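Local coordinates for protein glucose 1-dehydrogenase (PDB 2B5W) that catalyses the zinc-dependent oxidation of D-glucose and several other aldose sugars to the lactone, using NADP(+) in preference to NAD(+), at residues I149-E160 and S301-A312. The protein carries 1 engineered substitution. Sequence-based numbering, arbitrary orientation.
Sequences IEPISITEKALE and SVNSHVEHFEAA. With NAP (NADP nicotinamide-adenine-dinucleotide phosphate), chain I.
Lys-157 reaches from helix 149-160 across His-308 to the chain that leads into helix 306-312, and each of its carbons has a place there. CB sits over the centre of the His-308 ring, 3.6 Å from the ring centroid, in a CH-pi contact. CG touches CE1 of that ring and Ser-301 OG, CD passes 3.3 Å from Asn-303 O, and CE touches both Val-302 O and Ser-301 OG. With CG anti to the backbone N (chi1 175°) and the rest extended, Lys-157 NZ bonds Val-302 O at 2.7 Å in the carbonyl plane; NZ also forms a salt bridge with Asp-105, which probably offsets its charge. A long apolar stem with a charged tip suits this path. The Lys-157 bond thus falls on the loop after the last strand of the Rossmann-type sheet, where Ser-301 O and Asn-303 N hydrogen-bond the carboxamide of NADP and Ile-154 CD1 packs against Asn-303 O of the same loop. His-308 is a knob among Ser-153, Glu-156, Lys-157 and Glu-160: NE2 donates almost straight (171°) to Glu-160 OE1 at 2.8 Å, meeting it from above the carboxylate plane, while ND1 accepts from His-305 N at the helix start. Because both ring nitrogens are engaged, a leucine here would probably leave Glu-160 OE1 and His-305 N without these partners. Toward the N-terminal end of helix 149-160, small residues allow close approach: Ser-304 OG donates to Ser-153 OG at 2.6 Å, which itself donates to Glu-150 O and lies over one face of Phe-309, while Ala-312 CB presses on Ile-152 CG2 at a tight 3.4 Å.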
# COMPACT_ATOMS: atom_id res chain seq x y z
N ILE A 149 0.46 1.97 26.51
CA ILE A 149 1.38 2.69 25.57
C ILE A 149 1.85 1.74 24.46
O ILE A 149 1.85 2.12 23.29
CB ILE A 149 2.54 3.30 26.35
CG1 ILE A 149 2.07 4.36 27.32
CG2 ILE A 149 3.62 3.79 25.41
CD1 ILE A 149 1.28 5.48 26.66
N GLU A 150 2.22 0.49 24.76
CA GLU A 150 2.60 -0.39 23.68
C GLU A 150 1.49 -0.66 22.67
O GLU A 150 1.71 -0.52 21.47
CB GLU A 150 3.25 -1.71 24.22
CG GLU A 150 3.96 -2.53 23.14
CD GLU A 150 3.08 -3.47 22.37
OE1 GLU A 150 1.89 -3.62 22.76
OE2 GLU A 150 3.53 -4.07 21.35
N PRO A 151 0.27 -1.05 23.07
CA PRO A 151 -0.79 -1.20 22.08
C PRO A 151 -1.08 0.06 21.28
O PRO A 151 -1.30 -0.02 20.08
CB PRO A 151 -2.01 -1.60 22.93
CG PRO A 151 -1.52 -1.95 24.21
CD PRO A 151 -0.10 -1.55 24.40
N ILE A 152 -1.11 1.22 21.95
CA ILE A 152 -1.32 2.49 21.23
C ILE A 152 -0.22 2.65 20.16
O ILE A 152 -0.51 3.06 19.02
CB ILE A 152 -1.39 3.71 22.18
CG1 ILE A 152 -2.64 3.63 23.09
CG2 ILE A 152 -1.46 5.03 21.36
CD1 ILE A 152 -2.64 4.63 24.20
N SER A 153 1.01 2.32 20.53
CA SER A 153 2.15 2.43 19.61
C SER A 153 2.03 1.58 18.36
O SER A 153 2.53 1.97 17.29
CB SER A 153 3.49 2.16 20.33
OG SER A 153 3.77 0.79 20.50
N ILE A 154 1.44 0.40 18.50
CA ILE A 154 1.16 -0.48 17.36
C ILE A 154 0.34 0.30 16.33
O ILE A 154 0.62 0.29 15.14
CB ILE A 154 0.45 -1.77 17.81
CG1 ILE A 154 1.36 -2.65 18.67
CG2 ILE A 154 -0.11 -2.48 16.60
CD1 ILE A 154 2.59 -3.13 18.00
N THR A 155 -0.73 0.95 16.79
CA THR A 155 -1.55 1.75 15.91
C THR A 155 -0.82 2.97 15.39
O THR A 155 -0.98 3.32 14.23
CB THR A 155 -2.85 2.12 16.62
OG1 THR A 155 -3.56 0.88 16.80
CG2 THR A 155 -3.72 3.03 15.76
N GLU A 156 -0.02 3.60 16.22
CA GLU A 156 0.72 4.77 15.74
C GLU A 156 1.60 4.37 14.55
O GLU A 156 1.70 5.12 13.58
CB GLU A 156 1.57 5.37 16.83
CG GLU A 156 0.84 5.95 18.03
CD GLU A 156 0.16 7.29 17.81
OE1 GLU A 156 0.20 7.86 16.70
OE2 GLU A 156 -0.42 7.75 18.79
N LYS A 157 2.26 3.22 14.62
CA LYS A 157 3.09 2.80 13.49
C LYS A 157 2.23 2.51 12.26
O LYS A 157 2.54 2.93 11.15
CB LYS A 157 3.94 1.57 13.81
CG LYS A 157 4.70 1.07 12.57
CD LYS A 157 5.53 -0.18 12.77
CE LYS A 157 5.92 -0.78 11.42
NZ LYS A 157 6.87 -1.88 11.57
N ALA A 158 1.14 1.75 12.44
CA ALA A 158 0.34 1.36 11.32
C ALA A 158 -0.23 2.58 10.61
O ALA A 158 -0.26 2.62 9.39
CB ALA A 158 -0.77 0.38 11.74
N LEU A 159 -0.70 3.57 11.38
CA LEU A 159 -1.23 4.79 10.79
C LEU A 159 -0.10 5.54 10.08
O LEU A 159 -0.28 6.08 8.99
CB LEU A 159 -1.89 5.69 11.84
CG LEU A 159 -3.08 5.07 12.58
CD1 LEU A 159 -3.69 6.02 13.57
CD2 LEU A 159 -4.14 4.57 11.63
N GLU A 160 1.09 5.58 10.69
CA GLU A 160 2.21 6.27 10.02
C GLU A 160 2.44 5.70 8.60
O GLU A 160 2.58 6.46 7.62
CB GLU A 160 3.49 6.14 10.84
CG GLU A 160 4.62 7.02 10.32
CD GLU A 160 5.95 6.84 11.03
OE1 GLU A 160 6.28 5.71 11.45
OE2 GLU A 160 6.71 7.82 11.05
N SER A 301 1.40 -3.97 8.73
CA SER A 301 2.25 -3.39 9.75
C SER A 301 2.37 -4.33 10.93
O SER A 301 1.36 -4.95 11.34
CB SER A 301 1.68 -2.05 10.25
OG SER A 301 2.53 -1.36 11.11
N VAL A 302 3.56 -4.37 11.52
CA VAL A 302 3.80 -5.15 12.73
C VAL A 302 4.75 -4.42 13.64
O VAL A 302 5.65 -3.69 13.18
CB VAL A 302 4.23 -6.58 12.42
CG1 VAL A 302 5.55 -6.64 11.66
CG2 VAL A 302 4.28 -7.42 13.67
N ASN A 303 4.54 -4.58 14.95
CA ASN A 303 5.44 -4.02 15.95
C ASN A 303 5.40 -2.49 15.89
O ASN A 303 4.45 -1.89 15.33
CB ASN A 303 6.84 -4.68 15.79
CG ASN A 303 7.77 -4.46 16.98
OD1 ASN A 303 7.50 -4.93 18.12
ND2 ASN A 303 8.86 -3.80 16.74
N SER A 304 6.38 -1.84 16.48
CA SER A 304 6.46 -0.39 16.64
C SER A 304 7.77 -0.07 17.28
O SER A 304 8.44 -0.97 17.84
CB SER A 304 5.27 0.14 17.50
OG SER A 304 5.29 -0.47 18.79
N HIS A 305 8.18 1.19 17.22
CA HIS A 305 9.45 1.57 17.81
C HIS A 305 9.35 2.89 18.55
O HIS A 305 8.26 3.41 18.80
CB HIS A 305 10.57 1.59 16.76
CG HIS A 305 11.92 1.32 17.36
ND1 HIS A 305 12.16 0.26 18.21
CD2 HIS A 305 13.09 2.02 17.28
CE1 HIS A 305 13.43 0.29 18.59
NE2 HIS A 305 14.01 1.35 18.04
N VAL A 306 10.49 3.37 19.04
CA VAL A 306 10.53 4.43 20.03
C VAL A 306 9.66 5.63 19.67
O VAL A 306 8.92 6.10 20.51
CB VAL A 306 11.97 4.84 20.35
CG1 VAL A 306 12.01 6.11 21.19
CG2 VAL A 306 12.69 3.70 21.08
N GLU A 307 9.75 6.13 18.44
CA GLU A 307 8.96 7.32 18.08
C GLU A 307 7.46 7.07 18.23
O GLU A 307 6.70 7.99 18.50
CB GLU A 307 9.25 7.73 16.65
CG GLU A 307 10.64 8.28 16.43
CD GLU A 307 10.88 8.70 14.98
OE1 GLU A 307 9.89 8.82 14.19
OE2 GLU A 307 12.06 8.90 14.62
N HIS A 308 7.05 5.83 17.99
CA HIS A 308 5.63 5.48 18.10
C HIS A 308 5.18 5.42 19.54
O HIS A 308 4.04 5.78 19.87
CB HIS A 308 5.36 4.13 17.43
CG HIS A 308 5.84 4.06 16.02
ND1 HIS A 308 6.79 3.16 15.59
CD2 HIS A 308 5.55 4.86 14.96
CE1 HIS A 308 7.04 3.39 14.31
NE2 HIS A 308 6.29 4.41 13.90
N PHE A 309 6.07 4.98 20.43
CA PHE A 309 5.79 4.97 21.86
C PHE A 309 5.71 6.41 22.38
O PHE A 309 4.84 6.75 23.17
CB PHE A 309 6.87 4.20 22.67
CG PHE A 309 6.82 2.70 22.55
CD1 PHE A 309 7.08 2.05 21.35
CD2 PHE A 309 6.52 1.90 23.66
CE1 PHE A 309 7.02 0.67 21.20
CE2 PHE A 309 6.52 0.49 23.54
CZ PHE A 309 6.73 -0.13 22.31
N GLU A 310 6.59 7.30 21.91
CA GLU A 310 6.48 8.72 22.28
C GLU A 310 5.17 9.36 21.81
O GLU A 310 4.49 10.04 22.56
CB GLU A 310 7.70 9.51 21.77
CG GLU A 310 9.01 9.16 22.44
CD GLU A 310 10.22 9.87 21.80
OE1 GLU A 310 10.06 10.66 20.86
OE2 GLU A 310 11.32 9.55 22.23
N ALA A 311 4.79 9.07 20.56
CA ALA A 311 3.57 9.58 19.97
C ALA A 311 2.39 9.08 20.78
O ALA A 311 1.46 9.83 21.05
CB ALA A 311 3.45 9.18 18.54
N ALA A 312 2.45 7.82 21.20
CA ALA A 312 1.39 7.24 22.05
C ALA A 312 1.13 8.00 23.31
O ALA A 312 -0.03 8.09 23.75
CB ALA A 312 1.70 5.76 22.39
PA NAP I . -8.73 -10.08 19.74
O1A NAP I . -8.76 -11.51 19.52
O2A NAP I . -8.97 -9.68 21.21
O5B NAP I . -9.83 -9.34 18.88
C5B NAP I . -10.22 -9.73 17.59
C4B NAP I . -11.67 -9.33 17.55
O4B NAP I . -12.12 -9.45 16.22
C3B NAP I . -12.58 -10.21 18.44
O3B NAP I . -13.29 -9.45 19.41
C2B NAP I . -13.52 -10.89 17.44
O2B NAP I . -14.87 -10.98 17.86
C1B NAP I . -13.43 -9.99 16.23
N9A NAP I . -13.65 -10.72 15.01
C8A NAP I . -12.92 -11.80 14.54
N7A NAP I . -13.46 -12.20 13.37
C5A NAP I . -14.55 -11.41 13.11
C6A NAP I . -15.49 -11.35 12.07
N6A NAP I . -15.50 -12.24 11.05
N1A NAP I . -16.48 -10.40 12.10
C2A NAP I . -16.55 -9.48 13.13
N3A NAP I . -15.63 -9.52 14.17
C4A NAP I . -14.65 -10.46 14.14
O3 NAP I . -7.29 -9.48 19.44
PN NAP I . -6.67 -8.00 19.67
O1N NAP I . -7.68 -6.93 19.47
O2N NAP I . -5.75 -7.95 20.85
O5D NAP I . -5.86 -8.21 18.30
C5D NAP I . -6.49 -8.04 17.05
C4D NAP I . -5.64 -8.63 15.93
O4D NAP I . -4.44 -7.87 15.84
C3D NAP I . -5.22 -10.08 16.17
O3D NAP I . -5.29 -10.83 14.97
C2D NAP I . -3.79 -9.94 16.66
O2D NAP I . -2.98 -11.08 16.49
C1D NAP I . -3.31 -8.75 15.84
N1N NAP I . -2.22 -7.95 16.42
C2N NAP I . -1.24 -7.61 15.55
C3N NAP I . -0.22 -6.79 15.96
C7N NAP I . 0.71 -6.32 14.89
O7N NAP I . 1.82 -5.67 15.42
N7N NAP I . 0.43 -6.56 13.58
C4N NAP I . -0.14 -6.32 17.28
C5N NAP I . -1.16 -6.67 18.16
C6N NAP I . -2.22 -7.47 17.71
P2B NAP I . -15.44 -12.29 18.69
O1X NAP I . -14.86 -12.39 20.00
O2X NAP I . -16.96 -12.03 18.70
O3X NAP I . -15.13 -13.56 17.88